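Local coordinates for cytochrome c (Pseudomonas aeruginosa, PDB 6RTE), which dehydrogenates dihydro-heme d1 to heme d1, a step of heme d1 biosynthesis, using an eight-bladed beta-propeller joined to a heme c domain, at residues D145-F150 / F454-R459; V151-G156 / G493-G498; L254-P259 / K301-K306; R279-V284 / L292-Y297; H424-L429 / A438-P443. All blocks are in the same frame, centred on the assembly; numbering follows the deposited sequence.

Contact 1: residues D145-F150 / F454-R459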
# COMPACT_ATOMS: atom_id res chain seq x y z
N ASP A 145 24.83 -5.45 -2.27
CA ASP A 145 24.15 -6.73 -2.16
C ASP A 145 22.72 -6.61 -2.68
O ASP A 145 21.92 -5.85 -2.10
CB ASP A 145 24.19 -7.19 -0.70
CG ASP A 145 23.37 -8.45 -0.45
OD1 ASP A 145 22.86 -9.06 -1.42
OD2 ASP A 145 23.24 -8.83 0.73
N PRO A 146 22.35 -7.31 -3.75
CA PRO A 146 20.97 -7.17 -4.27
C PRO A 146 19.90 -7.53 -3.27
O PRO A 146 18.78 -6.98 -3.32
CB PRO A 146 20.94 -8.13 -5.47
CG PRO A 146 22.38 -8.39 -5.82
CD PRO A 146 23.15 -8.27 -4.54
N LEU A 147 20.18 -8.45 -2.35
CA LEU A 147 19.18 -8.92 -1.40
C LEU A 147 19.08 -8.05 -0.16
O LEU A 147 18.20 -8.29 0.68
CB LEU A 147 19.50 -10.37 -0.99
CG LEU A 147 19.41 -11.38 -2.14
CD1 LEU A 147 19.79 -12.78 -1.66
CD2 LEU A 147 18.02 -11.39 -2.77
N ASN A 148 19.93 -7.03 -0.02
CA ASN A 148 19.81 -6.11 1.10
C ASN A 148 19.44 -4.70 0.66
O ASN A 148 19.51 -3.77 1.47
CB ASN A 148 21.10 -6.08 1.92
CG ASN A 148 20.86 -5.71 3.37
OD1 ASN A 148 19.72 -5.75 3.85
ND2 ASN A 148 21.92 -5.37 4.08
N LEU A 149 19.05 -4.52 -0.60
CA LEU A 149 18.56 -3.23 -1.07
C LEU A 149 17.25 -2.85 -0.39
O LEU A 149 16.38 -3.69 -0.16
CB LEU A 149 18.32 -3.27 -2.58
CG LEU A 149 19.52 -3.47 -3.50
CD1 LEU A 149 19.04 -3.58 -4.94
CD2 LEU A 149 20.52 -2.34 -3.33
N PHE A 150 17.10 -1.56 -0.11
CA PHE A 150 15.82 -1.00 0.28
C PHE A 150 15.21 -0.22 -0.87
O PHE A 150 15.90 0.57 -1.53
CB PHE A 150 15.96 -0.07 1.49
CG PHE A 150 16.26 -0.77 2.77
CD1 PHE A 150 15.23 -1.17 3.61
CD2 PHE A 150 17.57 -1.00 3.16
CE1 PHE A 150 15.50 -1.80 4.80
CE2 PHE A 150 17.85 -1.63 4.35
CZ PHE A 150 16.81 -2.03 5.17
N PHE A 454 13.61 -3.67 8.48
CA PHE A 454 14.93 -4.12 8.90
C PHE A 454 15.82 -4.46 7.70
O PHE A 454 15.33 -4.72 6.60
CB PHE A 454 14.84 -5.36 9.80
CG PHE A 454 14.06 -5.13 11.07
CD1 PHE A 454 12.69 -5.33 11.10
CD2 PHE A 454 14.71 -4.75 12.23
CE1 PHE A 454 11.97 -5.13 12.26
CE2 PHE A 454 13.99 -4.54 13.40
CZ PHE A 454 12.62 -4.74 13.42
N THR A 455 17.13 -4.45 7.94
CA THR A 455 18.07 -5.10 7.03
C THR A 455 17.78 -6.59 6.98
O THR A 455 17.10 -7.15 7.85
CB THR A 455 19.51 -4.88 7.48
OG1 THR A 455 19.64 -5.24 8.86
CG2 THR A 455 19.94 -3.43 7.28
N ARG A 456 18.33 -7.26 5.95
CA ARG A 456 17.99 -8.66 5.75
C ARG A 456 18.38 -9.51 6.96
O ARG A 456 17.68 -10.47 7.29
CB ARG A 456 18.66 -9.19 4.47
CG ARG A 456 20.18 -9.15 4.47
CD ARG A 456 20.75 -9.65 3.14
NE ARG A 456 20.35 -11.03 2.84
CZ ARG A 456 21.08 -11.89 2.13
NH1 ARG A 456 22.26 -11.53 1.64
NH2 ARG A 456 20.63 -13.12 1.92
N ASP A 457 19.47 -9.16 7.64
CA ASP A 457 19.92 -9.90 8.82
C ASP A 457 19.38 -9.32 10.13
O ASP A 457 19.73 -9.82 11.20
CB ASP A 457 21.45 -9.93 8.87
CG ASP A 457 22.07 -8.55 9.10
OD1 ASP A 457 21.31 -7.56 9.11
OD2 ASP A 457 23.30 -8.47 9.26
N GLY A 458 18.54 -8.28 10.06
CA GLY A 458 17.92 -7.74 11.26
C GLY A 458 18.82 -6.89 12.13
O GLY A 458 18.38 -6.48 13.22
N ARG A 459 20.05 -6.61 11.71
CA ARG A 459 20.97 -5.84 12.54
C ARG A 459 20.58 -4.37 12.65
O ARG A 459 20.96 -3.72 13.63
CB ARG A 459 22.40 -5.94 11.99
CG ARG A 459 23.15 -7.20 12.40
CD ARG A 459 24.61 -7.12 11.95
NE ARG A 459 24.72 -6.92 10.51
CZ ARG A 459 25.70 -6.25 9.91
NH1 ARG A 459 25.70 -6.13 8.58
NH2 ARG A 459 26.68 -5.70 10.62
O HOH W 1 22.87 -5.56 7.41

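Contact 2: residues V151-G156 / G493-G498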
# COMPACT_ATOMS: atom_id res chain seq x y z
N VAL A 151 13.93 -0.43 -1.11
CA VAL A 151 13.14 0.45 -1.95
C VAL A 151 12.46 1.46 -1.03
O VAL A 151 11.68 1.07 -0.15
CB VAL A 151 12.11 -0.34 -2.78
CG1 VAL A 151 11.23 0.59 -3.62
CG2 VAL A 151 12.83 -1.34 -3.69
N VAL A 152 12.78 2.73 -1.20
CA VAL A 152 12.30 3.79 -0.30
C VAL A 152 11.36 4.70 -1.07
O VAL A 152 11.73 5.27 -2.10
CB VAL A 152 13.46 4.60 0.29
CG1 VAL A 152 12.92 5.66 1.26
CG2 VAL A 152 14.42 3.70 0.99
N VAL A 153 10.13 4.83 -0.57
CA VAL A 153 9.11 5.66 -1.21
C VAL A 153 9.21 7.06 -0.62
O VAL A 153 9.05 7.25 0.59
CB VAL A 153 7.72 5.05 -1.01
CG1 VAL A 153 6.64 5.95 -1.62
CG2 VAL A 153 7.64 3.66 -1.67
N GLU A 154 9.54 8.03 -1.47
CA GLU A 154 9.63 9.44 -1.05
C GLU A 154 8.33 10.12 -1.49
O GLU A 154 8.22 10.64 -2.60
CB GLU A 154 10.85 10.12 -1.66
CG GLU A 154 12.18 9.55 -1.18
CD GLU A 154 13.37 10.19 -1.87
OE1 GLU A 154 13.90 9.59 -2.84
OE2 GLU A 154 13.76 11.29 -1.46
N SER A 155 7.34 10.09 -0.60
CA SER A 155 5.98 10.48 -1.00
C SER A 155 5.80 11.99 -1.11
O SER A 155 4.86 12.44 -1.77
CB SER A 155 4.97 9.89 -0.03
OG SER A 155 4.95 10.61 1.20
N GLY A 156 6.67 12.78 -0.48
CA GLY A 156 6.52 14.22 -0.52
C GLY A 156 6.74 14.81 -1.90
O GLY A 156 6.07 15.77 -2.29
N GLY A 493 6.98 4.30 3.26
CA GLY A 493 7.50 2.96 3.48
C GLY A 493 8.88 2.77 2.87
O GLY A 493 9.26 3.46 1.92
N LYS A 494 9.64 1.86 3.47
CA LYS A 494 10.85 1.32 2.87
C LYS A 494 10.79 -0.20 2.98
O LYS A 494 10.22 -0.75 3.93
CB LYS A 494 12.15 1.87 3.51
CG LYS A 494 12.57 1.26 4.85
CD LYS A 494 11.58 1.55 5.98
CE LYS A 494 11.29 3.02 6.14
NZ LYS A 494 10.53 3.26 7.39
N TYR A 495 11.35 -0.87 1.98
CA TYR A 495 11.08 -2.29 1.76
C TYR A 495 12.37 -2.98 1.41
O TYR A 495 12.99 -2.68 0.39
CB TYR A 495 10.03 -2.45 0.65
CG TYR A 495 8.78 -1.66 0.97
CD1 TYR A 495 8.69 -0.30 0.67
CD2 TYR A 495 7.70 -2.25 1.62
CE1 TYR A 495 7.58 0.43 0.98
CE2 TYR A 495 6.57 -1.52 1.93
CZ TYR A 495 6.51 -0.17 1.61
OH TYR A 495 5.39 0.57 1.92
N ASN A 496 12.79 -3.90 2.29
CA ASN A 496 14.04 -4.63 2.15
C ASN A 496 13.80 -5.86 1.29
O ASN A 496 12.98 -6.71 1.64
CB ASN A 496 14.58 -5.01 3.53
CG ASN A 496 15.93 -5.71 3.46
OD1 ASN A 496 16.01 -6.94 3.43
ND2 ASN A 496 17.00 -4.92 3.43
N VAL A 497 14.51 -5.94 0.16
CA VAL A 497 14.36 -7.08 -0.75
C VAL A 497 14.41 -8.39 0.01
O VAL A 497 13.50 -9.23 -0.09
CB VAL A 497 15.45 -7.04 -1.85
CG1 VAL A 497 15.43 -8.34 -2.66
CG2 VAL A 497 15.27 -5.84 -2.75
N GLY A 498 15.49 -8.60 0.77
CA GLY A 498 15.69 -9.88 1.43
C GLY A 498 14.53 -10.26 2.33
O GLY A 498 14.07 -11.40 2.31

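Contact 3: residues L254-P259 / K301-K306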
# COMPACT_ATOMS: atom_id res chain seq x y z
N LEU A 254 -1.53 -6.68 -20.98
CA LEU A 254 -2.83 -7.07 -20.45
C LEU A 254 -3.13 -8.53 -20.76
O LEU A 254 -3.06 -8.97 -21.92
CB LEU A 254 -3.94 -6.20 -21.04
CG LEU A 254 -5.35 -6.59 -20.59
CD1 LEU A 254 -5.49 -6.53 -19.09
CD2 LEU A 254 -6.39 -5.70 -21.27
N VAL A 255 -3.49 -9.29 -19.74
CA VAL A 255 -4.00 -10.63 -19.91
C VAL A 255 -5.53 -10.66 -19.90
O VAL A 255 -6.15 -11.21 -20.81
CB VAL A 255 -3.41 -11.57 -18.83
CG1 VAL A 255 -3.90 -13.00 -19.04
CG2 VAL A 255 -1.87 -11.51 -18.88
N GLN A 256 -6.16 -10.08 -18.88
CA GLN A 256 -7.62 -10.13 -18.83
C GLN A 256 -8.15 -9.16 -17.78
O GLN A 256 -7.57 -9.02 -16.70
CB GLN A 256 -8.10 -11.56 -18.52
CG GLN A 256 -9.53 -11.87 -18.98
CD GLN A 256 -9.87 -13.35 -18.89
OE1 GLN A 256 -9.08 -14.21 -19.28
NE2 GLN A 256 -11.06 -13.65 -18.38
N VAL A 257 -9.26 -8.50 -18.12
CA VAL A 257 -9.99 -7.63 -17.20
C VAL A 257 -11.09 -8.48 -16.56
O VAL A 257 -11.92 -9.06 -17.27
CB VAL A 257 -10.60 -6.43 -17.93
CG1 VAL A 257 -11.46 -5.58 -16.99
CG2 VAL A 257 -9.51 -5.58 -18.58
N ILE A 258 -11.09 -8.57 -15.24
CA ILE A 258 -12.09 -9.37 -14.52
C ILE A 258 -13.02 -8.45 -13.75
O ILE A 258 -12.63 -7.91 -12.70
CB ILE A 258 -11.42 -10.38 -13.58
CG1 ILE A 258 -10.40 -11.25 -14.33
CG2 ILE A 258 -12.48 -11.26 -12.94
CD1 ILE A 258 -9.50 -12.09 -13.42
N PRO A 259 -14.25 -8.22 -14.21
CA PRO A 259 -15.18 -7.36 -13.45
C PRO A 259 -15.45 -7.94 -12.07
O PRO A 259 -15.62 -9.15 -11.90
CB PRO A 259 -16.45 -7.34 -14.32
CG PRO A 259 -16.00 -7.77 -15.70
CD PRO A 259 -14.86 -8.73 -15.46
N LYS A 301 -3.15 -18.88 -16.03
CA LYS A 301 -3.56 -17.50 -15.77
C LYS A 301 -4.81 -17.51 -14.87
O LYS A 301 -5.79 -18.21 -15.18
CB LYS A 301 -3.84 -16.76 -17.08
CG LYS A 301 -4.73 -17.49 -18.05
CD LYS A 301 -4.97 -16.67 -19.30
CE LYS A 301 -5.87 -17.41 -20.28
NZ LYS A 301 -6.11 -16.60 -21.50
N PRO A 302 -4.78 -16.81 -13.73
CA PRO A 302 -5.89 -16.91 -12.78
C PRO A 302 -7.05 -16.00 -13.18
O PRO A 302 -7.11 -14.84 -12.77
CB PRO A 302 -5.25 -16.48 -11.45
CG PRO A 302 -4.14 -15.55 -11.85
CD PRO A 302 -3.63 -16.07 -13.18
N VAL A 303 -7.97 -16.52 -13.98
CA VAL A 303 -9.04 -15.71 -14.55
C VAL A 303 -10.42 -16.13 -14.06
O VAL A 303 -11.41 -15.50 -14.45
CB VAL A 303 -8.99 -15.72 -16.09
CG1 VAL A 303 -7.73 -14.99 -16.60
CG2 VAL A 303 -9.02 -17.15 -16.63
N ALA A 304 -10.52 -17.14 -13.20
CA ALA A 304 -11.81 -17.62 -12.72
C ALA A 304 -11.82 -17.68 -11.20
O ALA A 304 -11.11 -18.52 -10.61
CB ALA A 304 -12.13 -18.99 -13.32
N PRO A 305 -12.61 -16.85 -10.52
CA PRO A 305 -12.59 -16.86 -9.06
C PRO A 305 -13.36 -18.02 -8.45
O PRO A 305 -14.41 -18.43 -8.95
CB PRO A 305 -13.25 -15.53 -8.68
CG PRO A 305 -14.18 -15.27 -9.78
CD PRO A 305 -13.50 -15.79 -11.04
N LYS A 306 -12.82 -18.55 -7.37
CA LYS A 306 -13.57 -19.39 -6.44
C LYS A 306 -14.24 -18.44 -5.44
O LYS A 306 -13.55 -17.69 -4.74
CB LYS A 306 -12.65 -20.39 -5.75
CG LYS A 306 -13.36 -21.32 -4.81
CD LYS A 306 -12.38 -22.19 -4.04
CE LYS A 306 -13.10 -23.00 -2.98
NZ LYS A 306 -12.16 -23.76 -2.10
O HOH W 2 -6.53 -13.79 -21.72
O HOH W 3 -9.38 -16.53 -20.59

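Contact 4: residues R279-V284 / L292-Y297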
# COMPACT_ATOMS: atom_id res chain seq x y z
N ARG A 279 -0.80 -21.66 -1.30
CA ARG A 279 -1.98 -22.01 -2.07
C ARG A 279 -1.83 -21.69 -3.56
O ARG A 279 -2.73 -22.02 -4.33
CB ARG A 279 -3.21 -21.28 -1.50
CG ARG A 279 -3.38 -21.46 0.02
CD ARG A 279 -4.55 -20.66 0.54
NE ARG A 279 -5.82 -21.14 0.01
CZ ARG A 279 -6.54 -22.12 0.56
NH1 ARG A 279 -7.68 -22.49 0.00
NH2 ARG A 279 -6.14 -22.71 1.68
N HIS A 280 -0.72 -21.08 -3.96
CA HIS A 280 -0.50 -20.62 -5.33
C HIS A 280 -1.74 -19.93 -5.88
O HIS A 280 -2.25 -20.25 -6.95
CB HIS A 280 -0.09 -21.78 -6.23
CG HIS A 280 1.08 -22.53 -5.71
ND1 HIS A 280 2.29 -21.92 -5.47
CD2 HIS A 280 1.23 -23.82 -5.32
CE1 HIS A 280 3.14 -22.81 -4.98
NE2 HIS A 280 2.52 -23.97 -4.88
N SER A 281 -2.21 -18.94 -5.12
CA SER A 281 -3.46 -18.27 -5.45
C SER A 281 -3.37 -16.80 -5.07
O SER A 281 -2.57 -16.42 -4.20
CB SER A 281 -4.65 -18.90 -4.72
OG SER A 281 -4.63 -18.54 -3.35
N PHE A 282 -4.19 -15.99 -5.73
CA PHE A 282 -4.52 -14.66 -5.26
C PHE A 282 -5.78 -14.73 -4.41
O PHE A 282 -6.70 -15.52 -4.69
CB PHE A 282 -4.74 -13.70 -6.42
CG PHE A 282 -3.49 -13.37 -7.20
CD1 PHE A 282 -2.45 -12.68 -6.61
CD2 PHE A 282 -3.39 -13.71 -8.54
CE1 PHE A 282 -1.31 -12.35 -7.34
CE2 PHE A 282 -2.25 -13.38 -9.28
CZ PHE A 282 -1.22 -12.70 -8.67
N VAL A 283 -5.84 -13.90 -3.37
CA VAL A 283 -7.02 -13.75 -2.53
C VAL A 283 -7.46 -12.29 -2.63
O VAL A 283 -6.62 -11.38 -2.53
CB VAL A 283 -6.74 -14.14 -1.06
CG1 VAL A 283 -7.95 -13.85 -0.20
CG2 VAL A 283 -6.33 -15.62 -0.95
N VAL A 284 -8.75 -12.07 -2.85
CA VAL A 284 -9.29 -10.75 -3.17
C VAL A 284 -10.36 -10.38 -2.16
O VAL A 284 -11.32 -11.14 -1.94
CB VAL A 284 -9.86 -10.72 -4.61
CG1 VAL A 284 -10.42 -9.33 -4.94
CG2 VAL A 284 -8.79 -11.13 -5.62
N LEU A 292 -15.82 -13.11 -0.85
CA LEU A 292 -14.39 -12.97 -1.05
C LEU A 292 -13.98 -14.03 -2.06
O LEU A 292 -14.64 -15.07 -2.20
CB LEU A 292 -13.59 -13.07 0.24
CG LEU A 292 -13.46 -14.40 0.97
CD1 LEU A 292 -12.25 -15.16 0.47
CD2 LEU A 292 -13.36 -14.17 2.46
N TRP A 293 -12.90 -13.74 -2.78
CA TRP A 293 -12.48 -14.55 -3.92
C TRP A 293 -11.10 -15.13 -3.67
O TRP A 293 -10.23 -14.47 -3.08
CB TRP A 293 -12.44 -13.71 -5.20
CG TRP A 293 -13.77 -13.30 -5.78
CD1 TRP A 293 -15.03 -13.56 -5.29
CD2 TRP A 293 -13.96 -12.57 -7.00
NE1 TRP A 293 -15.97 -13.03 -6.12
CE2 TRP A 293 -15.35 -12.42 -7.18
CE3 TRP A 293 -13.08 -12.03 -7.95
CZ2 TRP A 293 -15.89 -11.75 -8.28
CZ3 TRP A 293 -13.62 -11.37 -9.05
CH2 TRP A 293 -15.00 -11.23 -9.21
N GLU A 294 -10.91 -16.37 -4.11
CA GLU A 294 -9.58 -16.93 -4.32
C GLU A 294 -9.45 -17.23 -5.81
O GLU A 294 -10.36 -17.81 -6.41
CB GLU A 294 -9.35 -18.20 -3.48
CG GLU A 294 -7.94 -18.75 -3.57
CD GLU A 294 -7.70 -19.93 -2.64
OE1 GLU A 294 -8.69 -20.52 -2.15
OE2 GLU A 294 -6.53 -20.27 -2.41
N LEU A 295 -8.33 -16.82 -6.40
CA LEU A 295 -8.04 -17.07 -7.81
C LEU A 295 -6.78 -17.92 -7.92
O LEU A 295 -5.66 -17.37 -7.89
CB LEU A 295 -7.88 -15.75 -8.56
CG LEU A 295 -9.14 -14.90 -8.73
CD1 LEU A 295 -9.36 -13.98 -7.51
CD2 LEU A 295 -9.07 -14.07 -9.98
N PRO A 296 -6.89 -19.23 -8.05
CA PRO A 296 -5.69 -20.06 -8.17
C PRO A 296 -4.98 -19.89 -9.50
O PRO A 296 -5.60 -19.71 -10.55
CB PRO A 296 -6.23 -21.49 -8.02
CG PRO A 296 -7.63 -21.41 -8.47
CD PRO A 296 -8.12 -20.05 -8.02
N TYR A 297 -3.64 -19.97 -9.46
CA TYR A 297 -2.84 -19.83 -10.67
C TYR A 297 -1.85 -20.97 -10.89
O TYR A 297 -1.05 -20.90 -11.82
CB TYR A 297 -2.08 -18.49 -10.69
CG TYR A 297 -1.27 -18.19 -9.45
CD1 TYR A 297 -0.06 -18.82 -9.21
CD2 TYR A 297 -1.72 -17.26 -8.53
CE1 TYR A 297 0.67 -18.55 -8.07
CE2 TYR A 297 -1.00 -16.98 -7.39
CZ TYR A 297 0.19 -17.62 -7.16
OH TYR A 297 0.89 -17.34 -6.02
O HOH W 4 -6.00 -22.29 -3.88

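Contact 5: residues H424-L429 / A438-P443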
# COMPACT_ATOMS: atom_id res chain seq x y z
N HIS A 424 2.42 11.38 18.40
CA HIS A 424 2.76 10.50 17.29
C HIS A 424 4.20 10.62 16.80
O HIS A 424 4.46 10.57 15.60
CB HIS A 424 1.81 10.79 16.12
CG HIS A 424 1.76 12.24 15.74
ND1 HIS A 424 2.79 12.88 15.09
CD2 HIS A 424 0.81 13.18 15.96
CE1 HIS A 424 2.46 14.15 14.90
NE2 HIS A 424 1.27 14.36 15.41
N ASP A 425 5.15 10.76 17.73
CA ASP A 425 6.56 10.87 17.38
C ASP A 425 7.40 9.75 17.97
O ASP A 425 8.63 9.84 17.99
CB ASP A 425 7.12 12.24 17.81
CG ASP A 425 6.80 12.57 19.27
OD1 ASP A 425 6.48 11.65 20.06
OD2 ASP A 425 6.86 13.76 19.63
N GLU A 426 6.77 8.67 18.43
CA GLU A 426 7.44 7.62 19.17
C GLU A 426 7.15 6.27 18.53
O GLU A 426 6.00 5.97 18.20
CB GLU A 426 6.99 7.62 20.63
CG GLU A 426 8.09 7.37 21.64
CD GLU A 426 7.75 7.91 23.01
OE1 GLU A 426 7.96 9.12 23.24
OE2 GLU A 426 7.27 7.13 23.86
N ILE A 427 8.20 5.48 18.36
CA ILE A 427 8.10 4.09 17.93
C ILE A 427 8.25 3.22 19.17
O ILE A 427 9.20 3.39 19.95
CB ILE A 427 9.18 3.74 16.89
CG1 ILE A 427 9.01 4.61 15.64
CG2 ILE A 427 9.13 2.26 16.53
CD1 ILE A 427 7.66 4.49 14.95
N LEU A 428 7.32 2.29 19.37
CA LEU A 428 7.27 1.47 20.57
C LEU A 428 7.86 0.09 20.27
O LEU A 428 7.54 -0.51 19.24
CB LEU A 428 5.84 1.32 21.07
CG LEU A 428 5.07 2.63 21.21
CD1 LEU A 428 3.62 2.35 21.57
CD2 LEU A 428 5.73 3.51 22.25
N LEU A 429 8.70 -0.39 21.16
CA LEU A 429 9.30 -1.72 21.05
C LEU A 429 8.64 -2.60 22.12
O LEU A 429 8.94 -2.48 23.31
CB LEU A 429 10.81 -1.66 21.22
CG LEU A 429 11.57 -1.32 19.93
CD1 LEU A 429 11.13 0.03 19.37
CD2 LEU A 429 13.08 -1.33 20.17
N ALA A 438 8.93 -2.25 26.10
CA ALA A 438 10.23 -2.32 26.75
C ALA A 438 11.11 -1.11 26.42
O ALA A 438 11.95 -0.72 27.24
CB ALA A 438 10.95 -3.61 26.35
N HIS A 439 10.93 -0.51 25.24
CA HIS A 439 11.75 0.61 24.82
C HIS A 439 10.92 1.55 23.96
O HIS A 439 9.87 1.16 23.43
CB HIS A 439 13.00 0.16 24.05
CG HIS A 439 13.94 -0.68 24.87
ND1 HIS A 439 13.82 -2.04 24.98
CD2 HIS A 439 15.03 -0.33 25.60
CE1 HIS A 439 14.79 -2.51 25.76
NE2 HIS A 439 15.53 -1.49 26.14
N ARG A 440 11.40 2.78 23.81
CA ARG A 440 10.75 3.78 22.97
C ARG A 440 11.81 4.52 22.17
O ARG A 440 12.91 4.77 22.66
CB ARG A 440 9.93 4.76 23.80
CG ARG A 440 8.90 4.09 24.72
CD ARG A 440 8.31 5.10 25.71
NE ARG A 440 6.86 5.25 25.53
CZ ARG A 440 5.93 4.72 26.32
NH1 ARG A 440 4.65 4.93 26.06
NH2 ARG A 440 6.27 3.99 27.38
N LEU A 441 11.47 4.88 20.93
CA LEU A 441 12.37 5.58 20.02
C LEU A 441 11.67 6.83 19.49
O LEU A 441 10.54 6.74 19.00
CB LEU A 441 12.81 4.68 18.86
CG LEU A 441 13.72 3.49 19.17
CD1 LEU A 441 14.05 2.74 17.89
CD2 LEU A 441 14.99 3.92 19.86
N ARG A 442 12.34 7.98 19.59
CA ARG A 442 11.75 9.27 19.23
C ARG A 442 12.71 9.99 18.29
O ARG A 442 13.40 10.94 18.69
CB ARG A 442 11.46 10.11 20.47
CG ARG A 442 10.54 11.29 20.23
CD ARG A 442 10.19 11.98 21.55
NE ARG A 442 9.34 13.16 21.35
CZ ARG A 442 9.04 14.03 22.31
NH1 ARG A 442 9.51 13.86 23.54
NH2 ARG A 442 8.26 15.07 22.04
N PRO A 443 12.75 9.59 17.01
CA PRO A 443 13.79 10.13 16.12
C PRO A 443 13.73 11.64 15.92
O PRO A 443 14.77 12.30 15.91
CB PRO A 443 13.55 9.37 14.80
CG PRO A 443 12.13 8.95 14.86
CD PRO A 443 11.84 8.68 16.31

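Contact 1: residues D145-F150 / F454-R459
The guanidinium of R456 has one face laid on L147, whose CB sits over the centre of the group and whose CD1 lies 3.7 Å from R456 NH2, while its edge is turned to D145. R456 NH1 gives D145 OD2 a hydrogen bond of 3.0 Å, on the syn lone pair of that oxygen and part of a salt bridge, with the carboxylate and guanidinium planes 62° apart. The F150 ring is the other flat group: its edge meets the backbone N of T455, and its CZ lies 3.4 Å from F454 O. Between the two rests the amide of N148. Its OD1 accepts from R456 N at 2.9 Å, the donor standing above the carbonyl plane, and also from N496 ND2. The CG of R456 is wedged between its own N and carbonyl carbon (chi1 62°), which sends the chain back over L147 and N148. D145 is itself fixed by an Asx turn, OD1 taking the N of L147 at 2.9 Å, and G458, with positive phi, closes the type I turn that begins at T455. The residue types fit this division: a buried amide side chain to receive the backbone N-H of R456, an arginine long enough to reach an acid at the surface. The chemistry therefore joins a buried, doubly used amide oxygen to a partly exposed ion pair, whose strength solvent would probably moderate.

Contact 2: residues V151-G156 / G493-G498
V151 and Y495 form an antiparallel hydrogen-bonded pair, and the backbone ladder around them is the tight part of the contact. V151 N reaches Y495 O at 2.9 Å, Y495 N returns to V151 O over the same distance at a more bent 133°, and V153 N gives a straight bond of 3.0 Å to G493 O. In the non-hydrogen-bonded pair V152 and K494, the valine CG2 lies 3.9 Å from K494 CB; the rest of the lysine leaves toward S464, L462 and H451, where NZ is bound. The looser side carries the partly exposed Y495, whose CE1 is 4.2 Å from V153 CG2 and whose ring edge faces V151 O. With CG beside the backbone N (chi1 -55°), this ring folds back along the strand until its OH stands over G493, whose bare CA lets it lie there. Branched valines suit the extended, buried strand. On its other edge, strand 150-154 pairs with 159-164, F186 of strand 183-186 packs on V151 and Y495, and strand 491-496 runs directly into helix 497-501.

Contact 3: residues L254-P259 / K301-K306
Water, not direct bonding, links K301 to the bulged strand 254-259. One molecule takes the lysine NZ at 2.8 Å and gives to V255 O at 2.8 Å. A lysine extended beyond CG suits this place, because its CD rests 3.8 Å from V255 CG1 before the ammonium passes into the water. Q256 is modelled in two conformers, so its part is less certain: in one of them its amide lies across V303, and OE1 takes a second water that NZ holds only weakly. Deeper in, I258 CD1 fills the joint, 3.7 Å from P302 O and 3.8 Å from V303 CA. P302 O is buried here with no polar partner in the model. P302 is also the centre of an inverse gamma turn, a bend that proline's fixed phi favours. V255 and Q256 both face L246, a classic beta bulge that turns both their side chains toward the loop. The arrangement is that of neighbouring propeller blades, the outermost strand of one joined to a loop of the next by apolar packing and bridging water.

Contact 4: residues R279-V284 / L292-Y297
R279 and E294 form the ionic part of this hairpin, the guanidinium gripping the carboxylate side-on: R279 NE gives to E294 OE2 at 2.7 Å and NH1 to OE1 at 3.1 Å. S281 OG adds a bond of 2.7 Å to E294 OE2 on the anti lone pair, so that oxygen has two protein donors and a water; the glutamate, extended with CG opposite its N (chi1 -174°), reaches both. D342 gives the arginine a second acid. Among backbone bonds, L295 N to F282 O is 2.7 Å, and Y297 N to H280 O continues the ladder. Among rings, Y297 turns its edge to the face of F282, centroids 5.2 Å apart, while H280 O stands over the face of the Y297 ring and the Y297 hydroxyl bonds D229. Apolar packing is tightest where V284 CG2 meets L295 CD1, at 3.5 Å. These inner strands of a four-stranded sheet lie between 270-276 and 306-309, with F282 and V284 packed on strand 233-238 and V283 on 317-319.

Contact 5: residues H424-L429 / A438-P443
I427 N gives to L441 O at 2.7 Å, and L441 N returns to I427 O at 2.9 Å; L429 N gives to H439 O. L429 O takes A438 N at 2.8 Å and H439 N only weakly, two successive donors on one acceptor, which is the mark of the classic beta bulge here. By contrast D425 O, buried by R442 and P443, has no polar partner in the model; R442 CA meets it through a CA-H...O contact. The charged side chains pair along the edge. E426 OE2 and R440 NE form a salt bridge whose modelled 2.5 Å is doubtfully short, the carboxylate and guanidinium planes 89° apart. D425 OD2 receives weak bonds from both NE and NH2 of R442, each 3.1 Å, and also takes the N of G446, while OD1 pairs with K423. R442 swings CG away from its own N (chi1 -165°) and then runs straight out to D425. Arginines suit an exposed edge, where the aliphatic stem can lie beside L428 or D425 before the charge ends on an acid. I427, L429 and L441 lie on the other face with H439, L429 CD1 meeting L441 CD1 at 4.2 Å. This is the antiparallel hairpin of the outer two strands of a four-stranded propeller blade.

From the N terminus of the propeller, 145-150 and 151-156 run on as one piece, each waiting some 300 residues for its partner. Contacts 1 and 2 cross, since 454-459 precedes 493-498, and touch through N148 and N496. Contact 2 brings the last strand beside the first and so closes the ring of blades; contact 1 ties the lead-in to blade 449-488. Contacts 3, 4 and 5 fall within both long loops. Contact 3 joins the outermost strand 254-259 of one blade to the loop between the last two strands of the next, and encloses hairpin contact 4, which it touches. Contact 5, a second hairpin, follows in series, centred about 43 Å from the centre of contact 3.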